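Side-chain contacts in Ent-copalyl diphosphate synthase (PDB 5BP8), which belongs to the class II terpene cyclases, largely helical proteins built from alpha-barrel domains and related to the squalene-hopene cyclase family: residues T34-L37 and V38-A41; P122-I125 and G126-F129; A316-H320 and G321-R325; N387-P390 and D391-M395. All coordinates share one frame; numbering follows the deposited sequence.

Interaction 1: T34-L37 and V38-A41; sequences TARL and VSLA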
loop_
_atom_site.group_PDB
_atom_site.type_symbol
_atom_site.label_atom_id
_atom_site.label_comp_id
_atom_site.label_asym_id
_atom_site.label_seq_id
_atom_site.Cartn_x
_atom_site.Cartn_y
_atom_site.Cartn_z
ATOM N N THR A 34 -0.366 5.432 -13.141
ATOM C CA THR A 34 -0.297 5.246 -14.575
ATOM C C THR A 34 -0.970 6.433 -15.274
ATOM O O THR A 34 -0.416 7.015 -16.257
ATOM C CB THR A 34 -0.951 3.894 -14.971
ATOM O OG1 THR A 34 -0.232 2.814 -14.366
ATOM C CG2 THR A 34 -0.947 3.723 -16.449
ATOM N N ALA A 35 -2.150 6.808 -14.773
ATOM C CA ALA A 35 -2.848 7.986 -15.269
ATOM C C ALA A 35 -2.068 9.292 -14.993
ATOM O O ALA A 35 -1.976 10.172 -15.873
ATOM C CB ALA A 35 -4.243 8.062 -14.682
ATOM N N ARG A 36 -1.497 9.421 -13.793
ATOM C CA ARG A 36 -0.683 10.595 -13.503
ATOM C C ARG A 36 0.455 10.756 -14.537
ATOM O O ARG A 36 0.726 11.892 -14.967
ATOM C CB ARG A 36 -0.124 10.603 -12.083
ATOM C CG ARG A 36 -1.148 10.823 -10.955
ATOM C CD ARG A 36 -1.936 12.137 -11.041
ATOM N NE ARG A 36 -3.019 11.995 -12.003
ATOM C CZ ARG A 36 -3.383 12.905 -12.895
ATOM N NH1 ARG A 36 -4.326 12.588 -13.790
ATOM N NH2 ARG A 36 -2.859 14.129 -12.891
ATOM N N LEU A 37 1.115 9.658 -14.930
ATOM C CA LEU A 37 2.179 9.775 -15.916
ATOM C C LEU A 37 1.684 10.172 -17.278
ATOM O O LEU A 37 2.378 10.913 -18.009
ATOM C CB LEU A 37 3.040 8.505 -15.966
ATOM C CG LEU A 37 3.859 8.200 -14.702
ATOM C CD1 LEU A 37 4.814 7.047 -14.967
ATOM C CD2 LEU A 37 4.607 9.419 -14.206
ATOM N N VAL A 38 0.507 9.664 -17.667
ATOM C CA VAL A 38 -0.130 10.085 -18.910
ATOM C C VAL A 38 -0.357 11.590 -18.887
ATOM O O VAL A 38 -0.112 12.303 -19.885
ATOM C CB VAL A 38 -1.471 9.346 -19.148
ATOM C CG1 VAL A 38 -2.256 9.998 -20.261
ATOM C CG2 VAL A 38 -1.221 7.884 -19.477
ATOM N N SER A 39 -0.840 12.094 -17.762
ATOM C CA SER A 39 -1.155 13.520 -17.670
ATOM C C SER A 39 0.100 14.397 -17.584
ATOM O O SER A 39 0.197 15.443 -18.253
ATOM C CB SER A 39 -2.029 13.771 -16.451
ATOM O OG SER A 39 -2.565 15.080 -16.495
ATOM N N LEU A 40 1.056 13.976 -16.765
ATOM C CA LEU A 40 2.212 14.815 -16.416
ATOM C C LEU A 40 3.476 14.552 -17.208
ATOM O O LEU A 40 4.326 15.441 -17.262
ATOM C CB LEU A 40 2.559 14.655 -14.931
ATOM C CG LEU A 40 1.434 15.011 -13.962
ATOM C CD1 LEU A 40 1.835 14.673 -12.538
ATOM C CD2 LEU A 40 0.968 16.459 -14.078
ATOM N N ALA A 41 3.617 13.360 -17.793
ATOM C CA ALA A 41 4.868 12.953 -18.430
ATOM C C ALA A 41 4.662 12.265 -19.784
ATOM O O ALA A 41 5.042 11.125 -19.971
ATOM C CB ALA A 41 5.685 12.085 -17.475
#
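Residues Thr34-Leu37 meet Val38-Ala41 in a buried stretch at the end of alpha-helix 31-40, a local i to i+4 contact within one of the helical domains of this class II terpene cyclase fold. Four successive backbone bonds carry it: the amides of Val38, Ser39, Leu40 and Ala41 donate to the carbonyl oxygens of Thr34, Ala35, Arg36 and Leu37. The series stops at Ala41, the first residue to leave helical geometry, whose N still reaches Leu37 O at 2.8 Å. Within this last turn, the carbonyls of Val38 and Ser39 accept from NH1 and NH2 of Arg88.

The side chains follow the turns of the helix. Val38 has CG1 anti to its backbone N (chi1 168°), which leaves CG2 against Thr34 O at 3.4 Å. Leu40 lays its CB beside Arg36 O at 3.3 Å, flanking the carbonyl that its own amide binds. On a different side, Leu37 CD2 brushes Ala41 CB at 4.4 Å, a light apolar touch one turn on. Helix 72-86 packs on Ala35 and Val38, helix 47-57 on Thr34 and Leu37, and helix 221-228 on Leu37 and Leu40.

The polar side of the turn is drawn together by Glu80, whose OE1 forms a salt bridge with Arg36 NH1 and a hydrogen bond with Ser39 OG; a carboxylate so paired would probably stay charged. Bends at chi2 and chi3 turn the Arg36 chain round toward the C-terminal end of the helix, bringing NH2 obliquely to within 3.7 Å of Ser39 CB.

Interaction 2: P122-I125 and G126-F129; sequences PDTI and GVEF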
loop_
_atom_site.group_PDB
_atom_site.type_symbol
_atom_site.label_atom_id
_atom_site.label_comp_id
_atom_site.label_asym_id
_atom_site.label_seq_id
_atom_site.Cartn_x
_atom_site.Cartn_y
_atom_site.Cartn_z
ATOM N N PRO A 122 -13.107 6.448 0.967
ATOM C CA PRO A 122 -12.202 5.778 1.885
ATOM C C PRO A 122 -10.982 6.613 2.212
ATOM O O PRO A 122 -10.572 7.501 1.438
ATOM C CB PRO A 122 -11.775 4.508 1.140
ATOM C CG PRO A 122 -12.367 4.575 -0.233
ATOM C CD PRO A 122 -13.342 5.701 -0.281
ATOM N N ASP A 123 -10.390 6.323 3.368
ATOM C CA ASP A 123 -9.250 7.084 3.827
ATOM C C ASP A 123 -7.965 6.545 3.232
ATOM O O ASP A 123 -7.113 5.967 3.923
ATOM C CB ASP A 123 -9.227 7.103 5.356
ATOM C CG ASP A 123 -10.392 7.878 5.941
ATOM O OD1 ASP A 123 -10.704 8.994 5.461
ATOM O OD2 ASP A 123 -10.996 7.373 6.902
ATOM N N THR A 124 -7.811 6.753 1.917
ATOM C CA THR A 124 -6.586 6.413 1.257
ATOM C C THR A 124 -5.604 7.538 1.556
ATOM O O THR A 124 -5.968 8.624 2.046
ATOM C CB THR A 124 -6.781 6.229 -0.266
ATOM O OG1 THR A 124 -7.491 7.339 -0.791
ATOM C CG2 THR A 124 -7.530 4.960 -0.585
ATOM N N ILE A 125 -4.339 7.293 1.274
ATOM C CA ILE A 125 -3.309 8.213 1.713
ATOM C C ILE A 125 -3.305 9.491 0.862
ATOM O O ILE A 125 -3.239 9.432 -0.370
ATOM C CB ILE A 125 -1.930 7.558 1.706
ATOM C CG1 ILE A 125 -1.943 6.312 2.605
ATOM C CG2 ILE A 125 -0.893 8.562 2.222
ATOM C CD1 ILE A 125 -0.575 5.657 2.794
ATOM N N GLY A 126 -3.375 10.639 1.530
ATOM C CA GLY A 126 -3.347 11.937 0.825
ATOM C C GLY A 126 -4.621 12.311 0.048
ATOM O O GLY A 126 -4.615 13.248 -0.754
ATOM N N VAL A 127 -5.714 11.609 0.306
ATOM C CA VAL A 127 -6.959 11.831 -0.436
ATOM C C VAL A 127 -7.467 13.299 -0.368
ATOM O O VAL A 127 -8.004 13.821 -1.351
ATOM C CB VAL A 127 -8.044 10.837 -0.012
ATOM C CG1 VAL A 127 -8.480 11.026 1.448
ATOM C CG2 VAL A 127 -9.227 10.935 -0.943
ATOM N N GLU A 128 -7.240 13.955 0.769
ATOM C CA GLU A 128 -7.602 15.365 0.960
ATOM C C GLU A 128 -6.807 16.316 0.064
ATOM O O GLU A 128 -7.167 17.492 -0.045
ATOM C CB GLU A 128 -7.365 15.784 2.410
ATOM C CG GLU A 128 -8.162 14.983 3.408
ATOM C CD GLU A 128 -7.597 15.122 4.820
ATOM O OE1 GLU A 128 -6.432 14.713 5.063
ATOM O OE2 GLU A 128 -8.319 15.659 5.673
ATOM N N PHE A 129 -5.720 15.844 -0.528
ATOM C CA PHE A 129 -4.971 16.638 -1.501
ATOM C C PHE A 129 -5.254 16.160 -2.907
ATOM O O PHE A 129 -5.580 16.950 -3.791
ATOM C CB PHE A 129 -3.470 16.590 -1.201
ATOM C CG PHE A 129 -3.141 17.067 0.191
ATOM C CD1 PHE A 129 -3.196 18.407 0.486
ATOM C CD2 PHE A 129 -2.863 16.164 1.217
ATOM C CE1 PHE A 129 -2.935 18.858 1.779
ATOM C CE2 PHE A 129 -2.607 16.600 2.503
ATOM C CZ PHE A 129 -2.633 17.947 2.788
#
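A type II beta turn from Thr124 to Val127 leads the chain into helix 127-144, and the contact is the meeting of Thr124 with Val127 across that turn. The closing bond, Val127 N to Thr124 O, is weak at 3.5 Å although fairly straight, and side-chain packing accompanies it. With chi1 at 49°, Thr124 OG1 sits between its own backbone N and carbonyl carbon, and from there it approaches Val127 CB at 3.6 Å; the two side chains cross at about a right angle. Val127 also uses a methyl, CG1, which leans on Thr124 O at 3.5 Å and lies 4.1 Å from Pro122 O.

Gly126 occupies the third position of the turn with a positive phi of 73° and is at the same time the N-cap of the helix. Its carbonyl opens the helix: Phe129 N binds Gly126 O at 2.8 Å in the first helical turn. Upstream, an inverse gamma turn centred on Asp123, with a weak bond of 2.9 Å from Thr124 N to Pro122 O, bends the chain just ahead of the turn.

Ile125 joins the turn to more distant parts of the chain: its backbone bonds to that of Asp497, just past the short strand 495-496, and its side chain meets Trp398. On the helix beyond, Glu128 forms a salt bridge with Arg345, while Phe129 packs against helix 171-179 through Leu172, Leu173 and Val176.

Interaction 3: A316-H320 and G321-R325; sequences ALAQH and GRTHR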
loop_
_atom_site.group_PDB
_atom_site.type_symbol
_atom_site.label_atom_id
_atom_site.label_comp_id
_atom_site.label_asym_id
_atom_site.label_seq_id
_atom_site.Cartn_x
_atom_site.Cartn_y
_atom_site.Cartn_z
ATOM N N ALA A 316 12.233 -8.469 12.449
ATOM C CA ALA A 316 12.841 -9.319 11.440
ATOM C C ALA A 316 14.324 -9.583 11.718
ATOM O O ALA A 316 14.787 -10.735 11.625
ATOM C CB ALA A 316 12.692 -8.685 10.065
ATOM N N LEU A 317 15.051 -8.515 12.039
ATOM C CA LEU A 317 16.470 -8.630 12.341
ATOM C C LEU A 317 16.684 -9.527 13.554
ATOM O O LEU A 317 17.507 -10.467 13.494
ATOM C CB LEU A 317 17.116 -7.263 12.537
ATOM C CG LEU A 317 17.354 -6.455 11.259
ATOM C CD1 LEU A 317 17.654 -5.009 11.612
ATOM C CD2 LEU A 317 18.453 -7.052 10.390
ATOM N N ALA A 318 15.931 -9.276 14.617
ATOM C CA ALA A 318 16.094 -10.023 15.866
ATOM C C ALA A 318 15.739 -11.494 15.734
ATOM O O ALA A 318 16.385 -12.360 16.342
ATOM C CB ALA A 318 15.314 -9.362 16.986
ATOM N N GLN A 319 14.730 -11.805 14.930
ATOM C CA GLN A 319 14.395 -13.199 14.672
ATOM C C GLN A 319 15.450 -13.939 13.863
ATOM O O GLN A 319 15.435 -15.175 13.813
ATOM C CB GLN A 319 13.037 -13.339 13.976
ATOM C CG GLN A 319 11.884 -12.935 14.847
ATOM C CD GLN A 319 10.550 -13.324 14.262
ATOM O OE1 GLN A 319 9.950 -14.301 14.691
ATOM N NE2 GLN A 319 10.073 -12.554 13.271
ATOM N N HIS A 320 16.329 -13.213 13.202
ATOM C CA HIS A 320 17.348 -13.844 12.383
ATOM C C HIS A 320 18.762 -13.566 12.896
ATOM O O HIS A 320 19.709 -13.519 12.127
ATOM C CB HIS A 320 17.161 -13.431 10.929
ATOM C CG HIS A 320 15.880 -13.936 10.354
ATOM N ND1 HIS A 320 14.702 -13.231 10.434
ATOM C CD2 HIS A 320 15.579 -15.099 9.739
ATOM C CE1 HIS A 320 13.735 -13.930 9.882
ATOM N NE2 HIS A 320 14.239 -15.070 9.456
ATOM N N GLY A 321 18.873 -13.374 14.204
ATOM C CA GLY A 321 20.167 -13.345 14.883
ATOM C C GLY A 321 20.836 -11.992 15.007
ATOM O O GLY A 321 22.009 -11.930 15.386
ATOM N N ARG A 322 20.122 -10.908 14.686
ATOM C CA ARG A 322 20.691 -9.560 14.763
ATOM C C ARG A 322 19.818 -8.686 15.630
ATOM O O ARG A 322 18.947 -7.946 15.136
ATOM C CB ARG A 322 20.890 -8.957 13.378
ATOM C CG ARG A 322 21.802 -9.797 12.507
ATOM C CD ARG A 322 22.454 -9.013 11.403
ATOM N NE ARG A 322 23.050 -9.932 10.440
ATOM C CZ ARG A 322 23.606 -9.568 9.288
ATOM N NH1 ARG A 322 23.709 -8.293 8.935
ATOM N NH2 ARG A 322 24.077 -10.494 8.481
ATOM N N THR A 323 20.030 -8.793 16.939
ATOM C CA THR A 323 19.201 -8.113 17.913
ATOM C C THR A 323 19.682 -6.696 18.185
ATOM O O THR A 323 20.844 -6.477 18.530
ATOM C CB THR A 323 19.144 -8.902 19.230
ATOM O OG1 THR A 323 18.588 -10.191 18.974
ATOM C CG2 THR A 323 18.273 -8.205 20.247
ATOM N N HIS A 324 18.792 -5.727 18.018
ATOM C CA HIS A 324 19.093 -4.332 18.304
ATOM C C HIS A 324 18.073 -3.851 19.294
ATOM O O HIS A 324 16.878 -4.127 19.121
ATOM C CB HIS A 324 18.974 -3.463 17.044
ATOM C CG HIS A 324 19.950 -3.822 15.978
ATOM N ND1 HIS A 324 21.123 -3.134 15.781
ATOM C CD2 HIS A 324 19.948 -4.828 15.079
ATOM C CE1 HIS A 324 21.793 -3.685 14.786
ATOM N NE2 HIS A 324 21.098 -4.715 14.342
ATOM N N ARG A 325 18.514 -3.096 20.297
ATOM C CA ARG A 325 17.571 -2.468 21.217
ATOM C C ARG A 325 16.577 -1.628 20.426
ATOM O O ARG A 325 16.998 -0.807 19.591
ATOM C CB ARG A 325 18.277 -1.571 22.216
ATOM C CG ARG A 325 18.461 -2.224 23.553
ATOM C CD ARG A 325 19.118 -1.259 24.505
ATOM N NE ARG A 325 19.240 -1.861 25.822
ATOM C CZ ARG A 325 19.925 -1.321 26.826
ATOM N NH1 ARG A 325 20.531 -0.151 26.672
ATOM N NH2 ARG A 325 19.972 -1.958 27.993
#
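Leu317 meets the returning chain at two points: its CB lies 3.3 Å from Arg322 O, and its CD1 approaches His324 CD2 at 4.2 Å, the leucine branch and the imidazole crossing at a slant. Beside them Ala318 CB touches Thr323 OG1 at 3.9 Å. The backbone draws these groups together. Arg322 N donates to Leu317 O at 2.9 Å from above the carbonyl plane, and His320 N reaches the same oxygen from the opposite face, so two amides grip it. A weak bond of 3.4 Å runs from Gly321 N to Ala318 O. His320 turns back along the helix, its ND1 bonding Ala316 O at 2.8 Å with the acceptor in the ring plane, while NE2 is held by Tyr278 OH.

Further out, Arg322 extends to salt bridges with Asp286 and Glu289 of helix 282-291, and Glu289 also binds His324 NE2, fixing the imidazole's polar end. Helix 349-365 covers Thr323. The paired bonds Arg322 to Leu317 and Gly321 to Ala318, wrapped round Gly321 in the left-handed helical conformation (phi 91°), fit a Schellman motif, the classic C-terminal finish of an alpha-helix, here helix 307-319.

Interaction 4: N387-P390 and D391-M395; sequences NQLP and DGSWM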
loop_
_atom_site.group_PDB
_atom_site.type_symbol
_atom_site.label_atom_id
_atom_site.label_comp_id
_atom_site.label_asym_id
_atom_site.label_seq_id
_atom_site.Cartn_x
_atom_site.Cartn_y
_atom_site.Cartn_z
ATOM N N ASN A 387 -9.487 -1.984 21.393
ATOM C CA ASN A 387 -9.870 -1.591 20.036
ATOM C C ASN A 387 -10.379 -2.715 19.142
ATOM O O ASN A 387 -10.690 -2.466 17.967
ATOM C CB ASN A 387 -8.724 -0.830 19.373
ATOM C CG ASN A 387 -8.653 0.596 19.872
ATOM O OD1 ASN A 387 -9.306 1.482 19.334
ATOM N ND2 ASN A 387 -7.894 0.820 20.932
ATOM N N GLN A 388 -10.496 -3.931 19.692
ATOM C CA GLN A 388 -11.123 -5.044 18.993
ATOM C C GLN A 388 -12.607 -4.731 18.809
ATOM O O GLN A 388 -13.269 -4.278 19.748
ATOM C CB GLN A 388 -10.984 -6.367 19.759
ATOM C CG GLN A 388 -11.442 -7.606 18.986
ATOM C CD GLN A 388 -11.144 -8.917 19.700
ATOM O OE1 GLN A 388 -11.061 -8.944 20.917
ATOM N NE2 GLN A 388 -11.009 -10.016 18.951
ATOM N N LEU A 389 -13.131 -5.005 17.619
ATOM C CA LEU A 389 -14.545 -4.735 17.337
ATOM C C LEU A 389 -15.445 -5.799 17.991
ATOM O O LEU A 389 -15.011 -6.921 18.282
ATOM C CB LEU A 389 -14.788 -4.635 15.807
ATOM C CG LEU A 389 -13.907 -3.573 15.135
ATOM C CD1 LEU A 389 -13.911 -3.703 13.613
ATOM C CD2 LEU A 389 -14.358 -2.180 15.546
ATOM N N PRO A 390 -16.729 -5.456 18.206
ATOM C CA PRO A 390 -17.618 -6.414 18.842
ATOM C C PRO A 390 -17.650 -7.780 18.139
ATOM O O PRO A 390 -17.790 -8.778 18.814
ATOM C CB PRO A 390 -18.986 -5.731 18.804
ATOM C CG PRO A 390 -18.709 -4.275 18.594
ATOM C CD PRO A 390 -17.352 -4.140 17.983
ATOM N N ASP A 391 -17.472 -7.838 16.815
ATOM C CA ASP A 391 -17.513 -9.124 16.138
ATOM C C ASP A 391 -16.231 -9.955 16.212
ATOM O O ASP A 391 -16.192 -11.084 15.691
ATOM C CB ASP A 391 -17.991 -8.979 14.670
ATOM C CG ASP A 391 -16.989 -8.281 13.770
ATOM O OD1 ASP A 391 -15.872 -7.859 14.211
ATOM O OD2 ASP A 391 -17.314 -8.158 12.568
ATOM N N GLY A 392 -15.190 -9.427 16.854
ATOM C CA GLY A 392 -13.938 -10.151 17.001
ATOM C C GLY A 392 -12.847 -9.713 16.051
ATOM O O GLY A 392 -11.684 -10.116 16.173
ATOM N N SER A 393 -13.207 -8.862 15.104
ATOM C CA SER A 393 -12.245 -8.394 14.117
ATOM C C SER A 393 -11.548 -7.126 14.576
ATOM O O SER A 393 -11.931 -6.520 15.582
ATOM C CB SER A 393 -12.972 -8.149 12.786
ATOM O OG SER A 393 -13.784 -6.996 12.854
ATOM N N TRP A 394 -10.524 -6.715 13.814
ATOM C CA TRP A 394 -9.987 -5.370 13.913
ATOM C C TRP A 394 -10.018 -4.767 12.496
ATOM O O TRP A 394 -10.173 -5.495 11.536
ATOM C CB TRP A 394 -8.522 -5.350 14.387
ATOM C CG TRP A 394 -8.287 -5.545 15.879
ATOM C CD1 TRP A 394 -8.069 -4.572 16.811
ATOM C CD2 TRP A 394 -8.164 -6.790 16.560
ATOM N NE1 TRP A 394 -7.854 -5.142 18.053
ATOM C CE2 TRP A 394 -7.876 -6.503 17.913
ATOM C CE3 TRP A 394 -8.279 -8.125 16.162
ATOM C CZ2 TRP A 394 -7.722 -7.519 18.886
ATOM C CZ3 TRP A 394 -8.096 -9.129 17.107
ATOM C CH2 TRP A 394 -7.831 -8.818 18.463
HETATM N N MSE A 395 -9.868 -3.455 12.412
HETATM C CA MSE A 395 -9.627 -2.760 11.138
HETATM C C MSE A 395 -8.392 -1.924 11.345
HETATM O O MSE A 395 -8.094 -1.504 12.470
HETATM C CB MSE A 395 -10.784 -1.833 10.786
HETATM C CG MSE A 395 -11.897 -2.467 9.956
HETATM SE SE MSE A 395 -11.296 -3.188 8.216
HETATM C CE MSE A 395 -10.946 -1.700 6.988
HETATM O O HOH W 1 -10.071 -2.224 15.145
#
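Gln388 lies over Trp394 in the sequence QLPDGSW, which matches the QW motif of squalene-hopene cyclases and their relatives, in the loop between helices 370-386 and 402-416. This is the tight, buried part. Gln388 CA lies over the ring face, 3.7 Å from the centroid of the five-membered ring, a CH-pi contact. With CG anti to the backbone N (chi1 -172°), the extended chain continues over the same face until NE2 lies 3.4 Å from Trp394 CH2, amide and indole planes only 13° apart. NE2 is held in place by Gly392 O at 2.9 Å, and by Ala424 O of helix 422-435; Trp394 NE1 is bound by Leu384 O.

A type I turn, closed by Gly392 N to Leu389 O, joins the two halves, and Leu389 N to Ser393 O at 2.8 Å pairs them just behind it. Its outer corner, Pro390 and Asp391, is exposed, but Asp391 OD1 takes both Ser393 N, completing an Asx turn, and Ser393 OG, the latter at 2.6 Å. Looser still is the far end, where Leu389 CD1 only grazes CG of the exposed selenomethionine Met395 at 4.4 Å. There a water bridges the two backbones, donating to Asn387 O at 2.9 Å and accepting from Met395 N at 3.0 Å.

Each of the four contacts is a local one, and they follow one another along the chain without nesting or crossing. Interaction 1 finishes helix 31-40, and interaction 2 starts helix 127-144, their centres about 19 Å apart. On the opposite side of the chain's centre from interaction 1, interaction 3 ends helix 307-319 and interaction 4 folds the turn that follows helix 370-386, with centres about 31 Å apart. None of the four touches another. Interaction 2, nearest the chain's centre in space, reaches Asp497 and Arg345 and also packs on helix 171-179; the others join helix ends or the turn to neighbouring helices: 72-86 at interaction 1, 282-291 at interaction 3, 422-435 at interaction 4.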